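Long-range contacts in putative esterase PA1618 (Pseudomonas aeruginosa, PDB 4QD8), which probably hydrolyses acyl-coenzyme A thioesters, as a hotdog-fold thioesterase of the PaaI family: residues His114-Arg119 with Leu133-Val138; Glu35-Ser40 with Glu64-Met69; Ala89-Gly94 with Pro127-Arg132; Gln6-Glu11 with Glu30-Glu35. All blocks are in the same frame, centred on the assembly; numbering follows the deposited sequence.

How the interactions relate
Three of the contacts are buried and one lies at the surface. Interactions 1 and 3 share strand 127-139, which pairs with strand 113-121 in interaction 1 and with strand 80-91 in interaction 3. Both rest on backbone hydrogen bonds, to which interaction 3 adds a side-chain bond from Arg93 to Pro127 O, and both touch the second subunit. The centre of interaction 2 is about 4 Å from the centre of the chain; no hydrogen bond crosses it, and helix 56-72 meets strand 36-42 through leucines. Interaction 4 is likewise apolar but peripheral, laying the N-terminal segment on strand 28-32. Interactions 2 and 4 touch through neighbouring strands, whereas the centres of interactions 3 and 4 stand about 23 Å apart.

Interaction 1 (His114-Arg119 with Leu133-Val138)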
loop_
_atom_site.group_PDB
_atom_site.type_symbol
_atom_site.label_atom_id
_atom_site.label_comp_id
_atom_site.label_asym_id
_atom_site.label_seq_id
_atom_site.Cartn_x
_atom_site.Cartn_y
_atom_site.Cartn_z
ATOM N N HIS A 114 -5.908 8.770 11.323
ATOM C CA HIS A 114 -7.048 7.865 11.375
ATOM C C HIS A 114 -6.802 6.820 10.317
ATOM O O HIS A 114 -6.264 7.135 9.256
ATOM C CB HIS A 114 -8.347 8.575 10.993
ATOM C CG HIS A 114 -8.840 9.559 12.002
ATOM N ND1 HIS A 114 -9.924 10.377 11.762
ATOM C CD2 HIS A 114 -8.404 9.864 13.250
ATOM C CE1 HIS A 114 -10.144 11.133 12.826
ATOM N NE2 HIS A 114 -9.232 10.852 13.736
ATOM N N VAL A 115 -7.209 5.590 10.592
ATOM C CA VAL A 115 -7.116 4.522 9.591
ATOM C C VAL A 115 -8.509 3.915 9.409
ATOM O O VAL A 115 -9.148 3.489 10.380
ATOM C CB VAL A 115 -6.091 3.446 10.009
ATOM C CG1 VAL A 115 -5.964 2.368 8.920
ATOM C CG2 VAL A 115 -4.720 4.064 10.272
ATOM N N TRP A 116 -8.976 3.879 8.158
ATOM C CA TRP A 116 -10.299 3.369 7.796
ATOM C C TRP A 116 -10.186 2.129 6.906
ATOM O O TRP A 116 -9.323 2.082 6.023
ATOM C CB TRP A 116 -11.086 4.443 7.026
ATOM C CG TRP A 116 -11.416 5.639 7.870
ATOM C CD1 TRP A 116 -10.749 6.828 7.905
ATOM C CD2 TRP A 116 -12.472 5.736 8.826
ATOM N NE1 TRP A 116 -11.338 7.668 8.831
ATOM C CE2 TRP A 116 -12.399 7.019 9.408
ATOM C CE3 TRP A 116 -13.473 4.858 9.258
ATOM C CZ2 TRP A 116 -13.298 7.453 10.403
ATOM C CZ3 TRP A 116 -14.376 5.295 10.244
ATOM C CH2 TRP A 116 -14.271 6.579 10.800
ATOM N N ASP A 117 -11.060 1.158 7.153
ATOM C CA ASP A 117 -11.186 -0.056 6.348
ATOM C C ASP A 117 -12.384 0.176 5.430
ATOM O O ASP A 117 -13.487 0.446 5.914
ATOM C CB ASP A 117 -11.444 -1.236 7.287
ATOM C CG ASP A 117 -11.792 -2.516 6.554
ATOM O OD1 ASP A 117 -11.009 -2.961 5.696
ATOM O OD2 ASP A 117 -12.846 -3.094 6.869
ATOM N N ILE A 118 -12.193 0.118 4.111
ATOM C CA ILE A 118 -13.307 0.415 3.211
ATOM C C ILE A 118 -13.541 -0.755 2.261
ATOM O O ILE A 118 -12.633 -1.163 1.534
ATOM C CB ILE A 118 -13.084 1.738 2.455
ATOM C CG1 ILE A 118 -12.943 2.870 3.478
ATOM C CG2 ILE A 118 -14.276 2.049 1.539
ATOM C CD1 ILE A 118 -12.049 3.984 3.039
ATOM N N ARG A 119 -14.750 -1.316 2.312
ATOM C CA ARG A 119 -15.088 -2.495 1.499
ATOM C C ARG A 119 -16.104 -2.124 0.418
ATOM O O ARG A 119 -17.150 -1.549 0.721
ATOM C CB ARG A 119 -15.695 -3.614 2.365
ATOM C CG ARG A 119 -14.907 -4.030 3.607
ATOM C CD ARG A 119 -13.535 -4.550 3.267
ATOM N NE ARG A 119 -12.820 -4.956 4.478
ATOM C CZ ARG A 119 -12.825 -6.188 4.980
ATOM N NH1 ARG A 119 -13.495 -7.158 4.367
ATOM N NH2 ARG A 119 -12.144 -6.450 6.087
ATOM N N LEU A 133 -7.419 3.434 4.126
ATOM C CA LEU A 133 -7.135 4.858 4.031
ATOM C C LEU A 133 -6.557 5.378 5.339
ATOM O O LEU A 133 -7.109 5.116 6.408
ATOM C CB LEU A 133 -8.434 5.619 3.746
ATOM C CG LEU A 133 -8.336 7.152 3.689
ATOM C CD1 LEU A 133 -7.428 7.622 2.562
ATOM C CD2 LEU A 133 -9.768 7.719 3.518
ATOM N N THR A 134 -5.434 6.079 5.239
ATOM C CA THR A 134 -4.847 6.807 6.377
ATOM C C THR A 134 -5.064 8.309 6.197
ATOM O O THR A 134 -4.610 8.893 5.214
ATOM C CB THR A 134 -3.357 6.528 6.476
ATOM O OG1 THR A 134 -3.164 5.112 6.535
ATOM C CG2 THR A 134 -2.742 7.186 7.741
ATOM N N MET A 135 -5.764 8.923 7.154
ATOM C CA MET A 135 -6.017 10.363 7.151
ATOM C C MET A 135 -5.078 11.025 8.140
ATOM O O MET A 135 -4.769 10.450 9.175
ATOM C CB MET A 135 -7.458 10.641 7.602
ATOM C CG MET A 135 -8.528 10.044 6.697
ATOM S SD MET A 135 -8.543 10.805 5.065
ATOM C CE MET A 135 -8.998 12.498 5.469
ATOM N N ALA A 136 -4.617 12.228 7.814
ATOM C CA ALA A 136 -3.879 13.048 8.776
ATOM C C ALA A 136 -4.859 13.997 9.459
ATOM O O ALA A 136 -5.743 14.560 8.823
ATOM C CB ALA A 136 -2.798 13.830 8.088
ATOM N N VAL A 137 -4.686 14.170 10.762
ATOM C CA VAL A 137 -5.482 15.135 11.519
ATOM C C VAL A 137 -4.605 16.371 11.698
ATOM O O VAL A 137 -3.530 16.281 12.291
ATOM C CB VAL A 137 -5.893 14.564 12.882
ATOM C CG1 VAL A 137 -6.811 15.551 13.613
ATOM C CG2 VAL A 137 -6.593 13.237 12.698
ATOM N N VAL A 138 -5.055 17.504 11.158
ATOM C CA VAL A 138 -4.232 18.713 11.053
ATOM C C VAL A 138 -4.913 19.892 11.755
ATOM O O VAL A 138 -6.088 20.160 11.517
ATOM C CB VAL A 138 -3.980 19.077 9.573
ATOM C CG1 VAL A 138 -2.976 20.213 9.460
ATOM C CG2 VAL A 138 -3.497 17.854 8.788
#
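His114, Val115 and Trp116 pair with Met135, Thr134 and Leu133 in a buried antiparallel contact, part of the hairpin of strands 113-121 and 127-139. The two segments run at 154° to each other. His114 with Met135 and Trp116 with Leu133 are hydrogen-bonded pairs, each closed by two backbone bonds; Met135 N gives to His114 O at 2.8 Å, and Trp116 N to Leu133 O at the same length. Between them Val115 and Thr134 form a non-hydrogen-bonded pair, with Val115 CG2 4.2 Å from Thr134 OG1. These two side chains stand next to each other and point the same way, and Thr134 OG1 lies close to the Asn90 side chain of the second subunit. The other face, carrying His114, Trp116, Leu133 and Met135, turns toward helix 56-72. There the His114 CG is anti to the carbonyl carbon (chi1 -71°), and Val137 CG2 sits over one face of the imidazole, shifted toward its rim and 3.7 Å from His114 NE2, in a CH-pi contact. Met135 CG meets the edge of the indole instead, 4.1 Å from Trp116 CD1. Beyond CG the methionine chain bends at chi2 and chi3, and its end leads away from this strand. Ile118 extends the apolar contact, its CD1 lying 4.0 Å from Leu133 CB. Both rings are fixed at their polar ends, because His114 ND1 and Trp116 NE1 each bond to Ser71 OG of the helix. A curved antiparallel sheet with one face turned to a long helix is the hallmark of the hotdog fold.

Interaction 2 (Glu35-Ser40 with Glu64-Met69)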
loop_
_atom_site.group_PDB
_atom_site.type_symbol
_atom_site.label_atom_id
_atom_site.label_comp_id
_atom_site.label_asym_id
_atom_site.label_seq_id
_atom_site.Cartn_x
_atom_site.Cartn_y
_atom_site.Cartn_z
ATOM N N GLU A 35 -21.210 2.258 13.892
ATOM C CA GLU A 35 -19.853 1.800 13.609
ATOM C C GLU A 35 -19.438 1.991 12.164
ATOM O O GLU A 35 -18.323 1.639 11.804
ATOM C CB GLU A 35 -19.727 0.305 13.870
ATOM C CG GLU A 35 -20.114 -0.177 15.234
ATOM C CD GLU A 35 -20.167 -1.686 15.260
ATOM O OE1 GLU A 35 -20.114 -2.288 14.164
ATOM O OE2 GLU A 35 -20.262 -2.271 16.362
ATOM N N SER A 36 -20.333 2.480 11.317
ATOM C CA SER A 36 -20.010 2.504 9.885
ATOM C C SER A 36 -20.738 3.594 9.123
ATOM O O SER A 36 -21.746 4.131 9.587
ATOM C CB SER A 36 -20.304 1.141 9.247
ATOM O OG SER A 36 -21.702 0.898 9.188
ATOM N N LEU A 37 -20.211 3.916 7.942
ATOM C CA LEU A 37 -20.812 4.904 7.059
ATOM C C LEU A 37 -20.773 4.304 5.658
ATOM O O LEU A 37 -19.792 3.661 5.292
ATOM C CB LEU A 37 -20.028 6.215 7.124
ATOM C CG LEU A 37 -20.544 7.387 6.280
ATOM C CD1 LEU A 37 -21.976 7.773 6.650
ATOM C CD2 LEU A 37 -19.608 8.594 6.361
ATOM N N THR A 38 -21.850 4.484 4.891
ATOM C CA THR A 38 -22.001 3.807 3.593
ATOM C C THR A 38 -22.312 4.821 2.489
ATOM O O THR A 38 -23.128 5.723 2.687
ATOM C CB THR A 38 -23.136 2.749 3.658
ATOM O OG1 THR A 38 -22.816 1.742 4.634
ATOM C CG2 THR A 38 -23.351 2.086 2.299
ATOM N N ALA A 39 -21.644 4.685 1.336
ATOM C CA ALA A 39 -21.917 5.520 0.163
ATOM C C ALA A 39 -21.835 4.651 -1.077
ATOM O O ALA A 39 -21.123 3.658 -1.083
ATOM C CB ALA A 39 -20.899 6.660 0.052
ATOM N N SER A 40 -22.550 5.038 -2.129
ATOM C CA SER A 40 -22.523 4.297 -3.382
ATOM C C SER A 40 -22.264 5.237 -4.546
ATOM O O SER A 40 -22.338 6.459 -4.397
ATOM C CB SER A 40 -23.833 3.547 -3.595
ATOM O OG SER A 40 -24.882 4.461 -3.871
ATOM N N GLU A 64 -12.040 7.239 -0.797
ATOM C CA GLU A 64 -11.438 8.402 -0.135
ATOM C C GLU A 64 -12.491 9.452 0.233
ATOM O O GLU A 64 -12.369 10.103 1.275
ATOM C CB GLU A 64 -10.277 8.996 -0.957
ATOM C CG GLU A 64 -9.483 10.023 -0.164
ATOM C CD GLU A 64 -7.996 10.106 -0.518
ATOM O OE1 GLU A 64 -7.401 9.145 -1.087
ATOM O OE2 GLU A 64 -7.428 11.155 -0.179
ATOM N N SER A 65 -13.535 9.600 -0.586
ATOM C CA SER A 65 -14.653 10.481 -0.236
ATOM C C SER A 65 -15.301 9.998 1.047
ATOM O O SER A 65 -15.584 10.787 1.946
ATOM C CB SER A 65 -15.735 10.484 -1.329
ATOM O OG SER A 65 -15.481 11.477 -2.302
ATOM N N LEU A 66 -15.545 8.697 1.105
ATOM C CA LEU A 66 -16.249 8.081 2.211
ATOM C C LEU A 66 -15.417 8.169 3.479
ATOM O O LEU A 66 -15.896 8.631 4.504
ATOM C CB LEU A 66 -16.570 6.620 1.877
ATOM C CG LEU A 66 -17.300 5.835 2.959
ATOM C CD1 LEU A 66 -18.569 6.578 3.380
ATOM C CD2 LEU A 66 -17.643 4.454 2.443
ATOM N N GLY A 67 -14.160 7.746 3.408
ATOM C CA GLY A 67 -13.299 7.789 4.578
ATOM C C GLY A 67 -12.977 9.191 5.060
ATOM O O GLY A 67 -12.864 9.414 6.272
ATOM N N SER A 68 -12.816 10.137 4.139
ATOM C CA SER A 68 -12.527 11.513 4.542
ATOM C C SER A 68 -13.722 12.122 5.263
ATOM O O SER A 68 -13.561 12.847 6.253
ATOM C CB SER A 68 -12.140 12.373 3.344
ATOM O OG SER A 68 -10.956 11.863 2.751
ATOM N N MET A 69 -14.918 11.818 4.776
ATOM C CA MET A 69 -16.133 12.315 5.415
ATOM C C MET A 69 -16.289 11.670 6.785
ATOM O O MET A 69 -16.647 12.335 7.766
ATOM C CB MET A 69 -17.363 12.027 4.560
ATOM C CG MET A 69 -18.620 12.702 5.069
ATOM S SD MET A 69 -18.493 14.488 4.866
ATOM C CE MET A 69 -18.700 14.633 3.090
#
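Leu66 and Met69 bring helix 56-72 against Leu37 and Ala39 of strand 36-42, the helix-on-sheet packing at the heart of the hotdog fold. The axes of the two segments approach to 8.8 Å and run at 149°, so the helix crosses the strand in a roughly opposed direction. Within the helix, Glu64 O accepts both Ser68 N and, at 2.7 Å, Ser68 OG. The two donors come from opposite faces of the carbonyl plane, which ties the serine hydroxyl back to the preceding turn. The Glu64 carboxylate bonds through OE1 to His91 of the third subunit, and Ser65 OG to His55 of the same subunit. Leu66 has the largest share of the contact, with Leu37 next. Its CG is anti to the backbone N (chi1 179°), and Leu66 CD1 beyond it lies 3.6 Å from Leu37 CG. The two leucine side chains slide past each other in opposite directions. The same CD1 also meets Ala39 CB at 4.1 Å, and both methyls of Leu66, CD1 and CD2, lie 3.7 Å from Leu37 O, so the branched tip packs on side chains and backbone alike. Ala102 and Ala104 of strand 99-106 also touch Leu66. Gly67, one residue on, lies against strand 127-139, with its CA 3.7 Å from Leu133 CD2. Ser68 faces that strand too, touching Met135. Met69 starts out toward strand 36-42, but its end leads away; the side chain also touches Phe29 and Ser16. What remains at this end is a looser touch, Met69 CG lying 4.4 Å from Leu37 CD2.

Interaction 3 (Ala89-Gly94 with Pro127-Arg132); sequences ANHLRG and PSCIAR
Ala89, Asn90 and His91 pair with Ala131, Ile130 and Cys129 in an antiparallel part of the hotdog sheet; Cys129 also belongs, with Ser128, to a classic beta bulge opposite Leu120 of strand 113-121. The tight part runs from this pairing to Leu92. Asn90 N bonds to Ile130 O at 2.8 Å, nearly in line with the carbonyl, and Asn90 O takes Ile130 N in return. Ala89 CB packs 3.9 Å from Cys129 SG, on the face turned to helix 56-72; the thiol stands oblique to the His91 ring, whose NE2 bonds to Glu64 of the third subunit. Ala89 and Asn90 also pair with a strand of that subunit, so the sheet runs on across the interface. Leu92 points toward the strand, its CB 3.5 Å from Ser128 O and its CD1 3.7 Å from Pro127 CB. Ser128 O accepts two donors from the same face of its plane, Leu92 N at 2.9 Å and Arg93 N at 3.2 Å. The solvent side is formed by Arg93 and the exposed Pro127, and a crystal neighbour also touches the arginine. Its chain is extended from CG to NE (chi2 -177°, chi3 175°), and Arg93 NH1 bonds to Pro127 O at 2.8 Å, the oxygen lying in the guanidinium plane and offering a lone pair.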
loop_
_atom_site.group_PDB
_atom_site.type_symbol
_atom_site.label_atom_id
_atom_site.label_comp_id
_atom_site.label_asym_id
_atom_site.label_seq_id
_atom_site.Cartn_x
_atom_site.Cartn_y
_atom_site.Cartn_z
ATOM N N ALA A 89 -5.388 0.128 -2.299
ATOM C CA ALA A 89 -6.569 -0.665 -2.627
ATOM C C ALA A 89 -6.179 -1.899 -3.418
ATOM O O ALA A 89 -5.264 -1.851 -4.239
ATOM C CB ALA A 89 -7.560 0.176 -3.433
ATOM N N ASN A 90 -6.864 -3.001 -3.146
ATOM C CA ASN A 90 -6.844 -4.141 -4.079
ATOM C C ASN A 90 -8.108 -4.138 -4.919
ATOM O O ASN A 90 -9.213 -4.077 -4.388
ATOM C CB ASN A 90 -6.738 -5.468 -3.324
ATOM C CG ASN A 90 -5.308 -5.884 -3.075
ATOM O OD1 ASN A 90 -4.733 -6.697 -3.820
ATOM N ND2 ASN A 90 -4.714 -5.334 -2.034
ATOM N N HIS A 91 -7.939 -4.216 -6.241
ATOM C CA HIS A 91 -9.040 -4.372 -7.169
ATOM C C HIS A 91 -9.308 -5.870 -7.355
ATOM O O HIS A 91 -8.479 -6.603 -7.895
ATOM C CB HIS A 91 -8.698 -3.673 -8.500
ATOM C CG HIS A 91 -8.328 -2.229 -8.343
ATOM N ND1 HIS A 91 -9.170 -1.302 -7.750
ATOM C CD2 HIS A 91 -7.219 -1.545 -8.706
ATOM C CE1 HIS A 91 -8.588 -0.120 -7.754
ATOM N NE2 HIS A 91 -7.401 -0.233 -8.323
ATOM N N LEU A 92 -10.453 -6.315 -6.850
ATOM C CA LEU A 92 -10.786 -7.731 -6.737
ATOM C C LEU A 92 -11.591 -8.269 -7.919
ATOM O O LEU A 92 -11.306 -9.352 -8.433
ATOM C CB LEU A 92 -11.593 -7.973 -5.469
ATOM C CG LEU A 92 -10.971 -7.416 -4.190
ATOM C CD1 LEU A 92 -11.932 -7.611 -3.035
ATOM C CD2 LEU A 92 -9.622 -8.096 -3.914
ATOM N N ARG A 93 -12.624 -7.529 -8.310
ATOM C CA ARG A 93 -13.520 -7.929 -9.399
ATOM C C ARG A 93 -13.873 -6.721 -10.236
ATOM O O ARG A 93 -14.097 -5.631 -9.707
ATOM C CB ARG A 93 -14.817 -8.520 -8.840
ATOM C CG ARG A 93 -14.669 -9.927 -8.268
ATOM C CD ARG A 93 -16.001 -10.479 -7.806
ATOM N NE ARG A 93 -15.891 -11.867 -7.359
ATOM C CZ ARG A 93 -15.502 -12.222 -6.139
ATOM N NH1 ARG A 93 -15.179 -11.291 -5.249
ATOM N NH2 ARG A 93 -15.429 -13.509 -5.806
ATOM N N GLY A 94 -13.970 -6.910 -11.547
ATOM C CA GLY A 94 -14.418 -5.830 -12.405
ATOM C C GLY A 94 -15.920 -5.609 -12.343
ATOM O O GLY A 94 -16.695 -6.534 -12.062
ATOM N N PRO A 127 -17.455 -8.980 -3.253
ATOM C CA PRO A 127 -16.385 -7.987 -3.060
ATOM C C PRO A 127 -15.723 -7.594 -4.381
ATOM O O PRO A 127 -15.276 -8.474 -5.140
ATOM C CB PRO A 127 -15.380 -8.730 -2.180
ATOM C CG PRO A 127 -16.231 -9.661 -1.355
ATOM C CD PRO A 127 -17.343 -10.107 -2.308
ATOM N N SER A 128 -15.647 -6.287 -4.643
ATOM C CA SER A 128 -15.068 -5.788 -5.884
ATOM C C SER A 128 -13.769 -5.024 -5.644
ATOM O O SER A 128 -12.929 -4.922 -6.527
ATOM C CB SER A 128 -16.057 -4.892 -6.635
ATOM O OG SER A 128 -16.427 -3.753 -5.863
ATOM N N CYS A 129 -13.626 -4.458 -4.447
ATOM C CA CYS A 129 -12.416 -3.708 -4.114
ATOM C C CYS A 129 -12.324 -3.622 -2.593
ATOM O O CYS A 129 -13.345 -3.559 -1.903
ATOM C CB CYS A 129 -12.479 -2.306 -4.749
ATOM S SG CYS A 129 -11.119 -1.181 -4.358
ATOM N N ILE A 130 -11.102 -3.661 -2.066
ATOM C CA ILE A 130 -10.913 -3.373 -0.652
ATOM C C ILE A 130 -9.880 -2.269 -0.556
ATOM O O ILE A 130 -8.852 -2.322 -1.229
ATOM C CB ILE A 130 -10.493 -4.613 0.183
ATOM C CG1 ILE A 130 -10.200 -4.196 1.633
ATOM C CG2 ILE A 130 -9.272 -5.340 -0.435
ATOM C CD1 ILE A 130 -10.040 -5.391 2.568
ATOM N N ALA A 131 -10.154 -1.250 0.256
ATOM C CA ALA A 131 -9.236 -0.124 0.366
ATOM C C ALA A 131 -8.874 0.098 1.818
ATOM O O ALA A 131 -9.651 -0.230 2.711
ATOM C CB ALA A 131 -9.849 1.144 -0.224
ATOM N N ARG A 132 -7.690 0.650 2.049
ATOM C CA ARG A 132 -7.366 1.145 3.384
ATOM C C ARG A 132 -6.869 2.575 3.278
ATOM O O ARG A 132 -6.043 2.921 2.417
ATOM C CB ARG A 132 -6.373 0.234 4.116
ATOM C CG ARG A 132 -6.301 0.545 5.628
ATOM C CD ARG A 132 -5.519 -0.510 6.414
ATOM N NE ARG A 132 -4.096 -0.429 6.132
ATOM C CZ ARG A 132 -3.429 -1.259 5.338
ATOM N NH1 ARG A 132 -4.048 -2.290 4.769
ATOM N NH2 ARG A 132 -2.138 -1.064 5.131
#

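Interaction 4 (Gln6-Glu11 with Glu30-Glu35)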
loop_
_atom_site.group_PDB
_atom_site.type_symbol
_atom_site.label_atom_id
_atom_site.label_comp_id
_atom_site.label_asym_id
_atom_site.label_seq_id
_atom_site.Cartn_x
_atom_site.Cartn_y
_atom_site.Cartn_z
ATOM N N GLN A 6 -19.737 14.240 15.405
ATOM C CA GLN A 6 -20.914 14.775 14.737
ATOM C C GLN A 6 -21.799 13.647 14.219
ATOM O O GLN A 6 -21.345 12.788 13.456
ATOM C CB GLN A 6 -20.526 15.705 13.592
ATOM C CG GLN A 6 -21.690 15.964 12.653
ATOM C CD GLN A 6 -21.840 17.418 12.267
ATOM O OE1 GLN A 6 -22.659 18.144 12.844
ATOM N NE2 GLN A 6 -21.060 17.856 11.276
ATOM N N THR A 7 -23.061 13.645 14.635
ATOM C CA THR A 7 -24.026 12.662 14.153
ATOM C C THR A 7 -24.183 12.797 12.638
ATOM O O THR A 7 -24.420 13.889 12.141
ATOM C CB THR A 7 -25.386 12.850 14.829
ATOM O OG1 THR A 7 -25.265 12.545 16.222
ATOM C CG2 THR A 7 -26.419 11.928 14.223
ATOM N N PRO A 8 -24.021 11.688 11.900
ATOM C CA PRO A 8 -24.116 11.829 10.441
ATOM C C PRO A 8 -25.504 12.291 10.016
ATOM O O PRO A 8 -26.505 11.791 10.518
ATOM C CB PRO A 8 -23.862 10.404 9.930
ATOM C CG PRO A 8 -23.123 9.706 11.064
ATOM C CD PRO A 8 -23.719 10.306 12.312
ATOM N N ASP A 9 -25.544 13.258 9.110
ATOM C CA ASP A 9 -26.792 13.668 8.491
ATOM C C ASP A 9 -26.595 13.578 6.978
ATOM O O ASP A 9 -25.849 14.364 6.391
ATOM C CB ASP A 9 -27.168 15.082 8.919
ATOM C CG ASP A 9 -28.411 15.578 8.224
ATOM O OD1 ASP A 9 -28.282 16.110 7.098
ATOM O OD2 ASP A 9 -29.521 15.411 8.786
ATOM N N LEU A 10 -27.254 12.596 6.374
ATOM C CA LEU A 10 -26.988 12.215 4.986
ATOM C C LEU A 10 -27.243 13.361 4.013
ATOM O O LEU A 10 -26.524 13.518 3.028
ATOM C CB LEU A 10 -27.800 10.971 4.618
ATOM C CG LEU A 10 -27.520 9.716 5.449
ATOM C CD1 LEU A 10 -28.470 8.586 5.125
ATOM C CD2 LEU A 10 -26.093 9.240 5.270
ATOM N N GLU A 11 -28.246 14.191 4.300
ATOM C CA GLU A 11 -28.549 15.313 3.421
ATOM C C GLU A 11 -27.394 16.302 3.358
ATOM O O GLU A 11 -27.016 16.753 2.279
ATOM C CB GLU A 11 -29.821 16.046 3.874
ATOM C CG GLU A 11 -30.410 16.944 2.794
ATOM C CD GLU A 11 -31.174 16.147 1.757
ATOM O OE1 GLU A 11 -31.395 16.653 0.637
ATOM O OE2 GLU A 11 -31.562 15.007 2.065
ATOM N N GLU A 30 -25.473 7.031 1.764
ATOM C CA GLU A 30 -26.708 6.248 1.775
ATOM C C GLU A 30 -27.191 5.846 3.149
ATOM O O GLU A 30 -28.396 5.742 3.392
ATOM C CB GLU A 30 -26.486 4.941 1.026
ATOM C CG GLU A 30 -25.786 5.085 -0.285
ATOM C CD GLU A 30 -26.240 4.044 -1.256
ATOM O OE1 GLU A 30 -26.697 4.436 -2.353
ATOM O OE2 GLU A 30 -26.139 2.840 -0.916
ATOM N N ALA A 31 -26.247 5.544 4.029
ATOM C CA ALA A 31 -26.575 4.895 5.288
ATOM C C ALA A 31 -25.469 5.091 6.299
ATOM O O ALA A 31 -24.317 5.349 5.943
ATOM C CB ALA A 31 -26.805 3.411 5.063
ATOM N N PHE A 32 -25.829 4.974 7.569
ATOM C CA PHE A 32 -24.841 4.924 8.631
ATOM C C PHE A 32 -25.389 4.150 9.820
ATOM O O PHE A 32 -26.598 3.948 9.941
ATOM C CB PHE A 32 -24.405 6.330 9.046
ATOM C CG PHE A 32 -25.456 7.109 9.795
ATOM C CD1 PHE A 32 -25.538 7.037 11.181
ATOM C CD2 PHE A 32 -26.345 7.928 9.108
ATOM C CE1 PHE A 32 -26.501 7.760 11.874
ATOM C CE2 PHE A 32 -27.311 8.659 9.792
ATOM C CZ PHE A 32 -27.388 8.572 11.179
ATOM N N ASP A 33 -24.492 3.684 10.678
ATOM C CA ASP A 33 -24.900 3.193 11.991
ATOM C C ASP A 33 -23.844 3.578 13.012
ATOM O O ASP A 33 -23.023 4.453 12.743
ATOM C CB ASP A 33 -25.223 1.687 11.989
ATOM C CG ASP A 33 -24.060 0.817 11.532
ATOM O OD1 ASP A 33 -22.896 1.259 11.587
ATOM O OD2 ASP A 33 -24.315 -0.335 11.122
ATOM N N ASP A 34 -23.849 2.941 14.180
ATOM C CA ASP A 34 -22.924 3.336 15.242
ATOM C C ASP A 34 -21.462 3.069 14.918
ATOM O O ASP A 34 -20.576 3.587 15.597
ATOM C CB ASP A 34 -23.255 2.606 16.541
ATOM C CG ASP A 34 -24.500 3.137 17.201
ATOM O OD1 ASP A 34 -25.040 4.162 16.724
ATOM O OD2 ASP A 34 -24.920 2.532 18.211
ATOM N N GLU A 35 -21.210 2.258 13.892
ATOM C CA GLU A 35 -19.853 1.800 13.609
ATOM C C GLU A 35 -19.438 1.991 12.164
ATOM O O GLU A 35 -18.323 1.639 11.804
ATOM C CB GLU A 35 -19.727 0.305 13.870
ATOM C CG GLU A 35 -20.114 -0.177 15.234
ATOM C CD GLU A 35 -20.167 -1.686 15.260
ATOM O OE1 GLU A 35 -20.114 -2.288 14.164
ATOM O OE2 GLU A 35 -20.262 -2.271 16.362
#
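Phe32, Leu10 and Pro8 carry this surface contact, in which the N-terminal segment leads into helix 10-15 across the end of strand 28-32. Phe32 gives up the most area. Its CG lies between the backbone N and the carbonyl carbon (chi1 71°); the residue points toward the N-terminal segment, and Pro8 lies over one face of its ring. Pro8 CB is 3.7 Å from the centroid of the Phe32 ring and only 14° off the normal, a CH-pi contact. The proline CG adds to it at 3.6 Å from Phe32 CD1, and on the same side Pro8 O comes to 3.3 Å from Phe32 CE2. Leu10 approaches differently, at the edge of the ring, with CD2 4.1 Å from Phe32 CD2. Its other methyl, CD1, rests 3.3 Å from Glu30 O, so the leucine fork spans the ring edge and the strand backbone. Glu30 and Ala31 form a classic beta bulge opposite Thr38. Glu30 points away from the contact; its OE1 forms a salt bridge with Arg28 and a hydrogen bond with Ser40. Asp9, at the N-cap of helix 10-15, caps Gln12 N through OD1, while an Asx turn at Asp33, with Glu35 N 3.0 Å from Asp33 OD1, shapes the loop after Phe32. Behind this layer Leu37 touches Phe32 and Leu73 touches Pro8, which connects the surface patch to the interior. The attachment thus rests on apolar and CH-pi packing, proline over the ring face and leucine at its edge, with no directional polar bond between the segments.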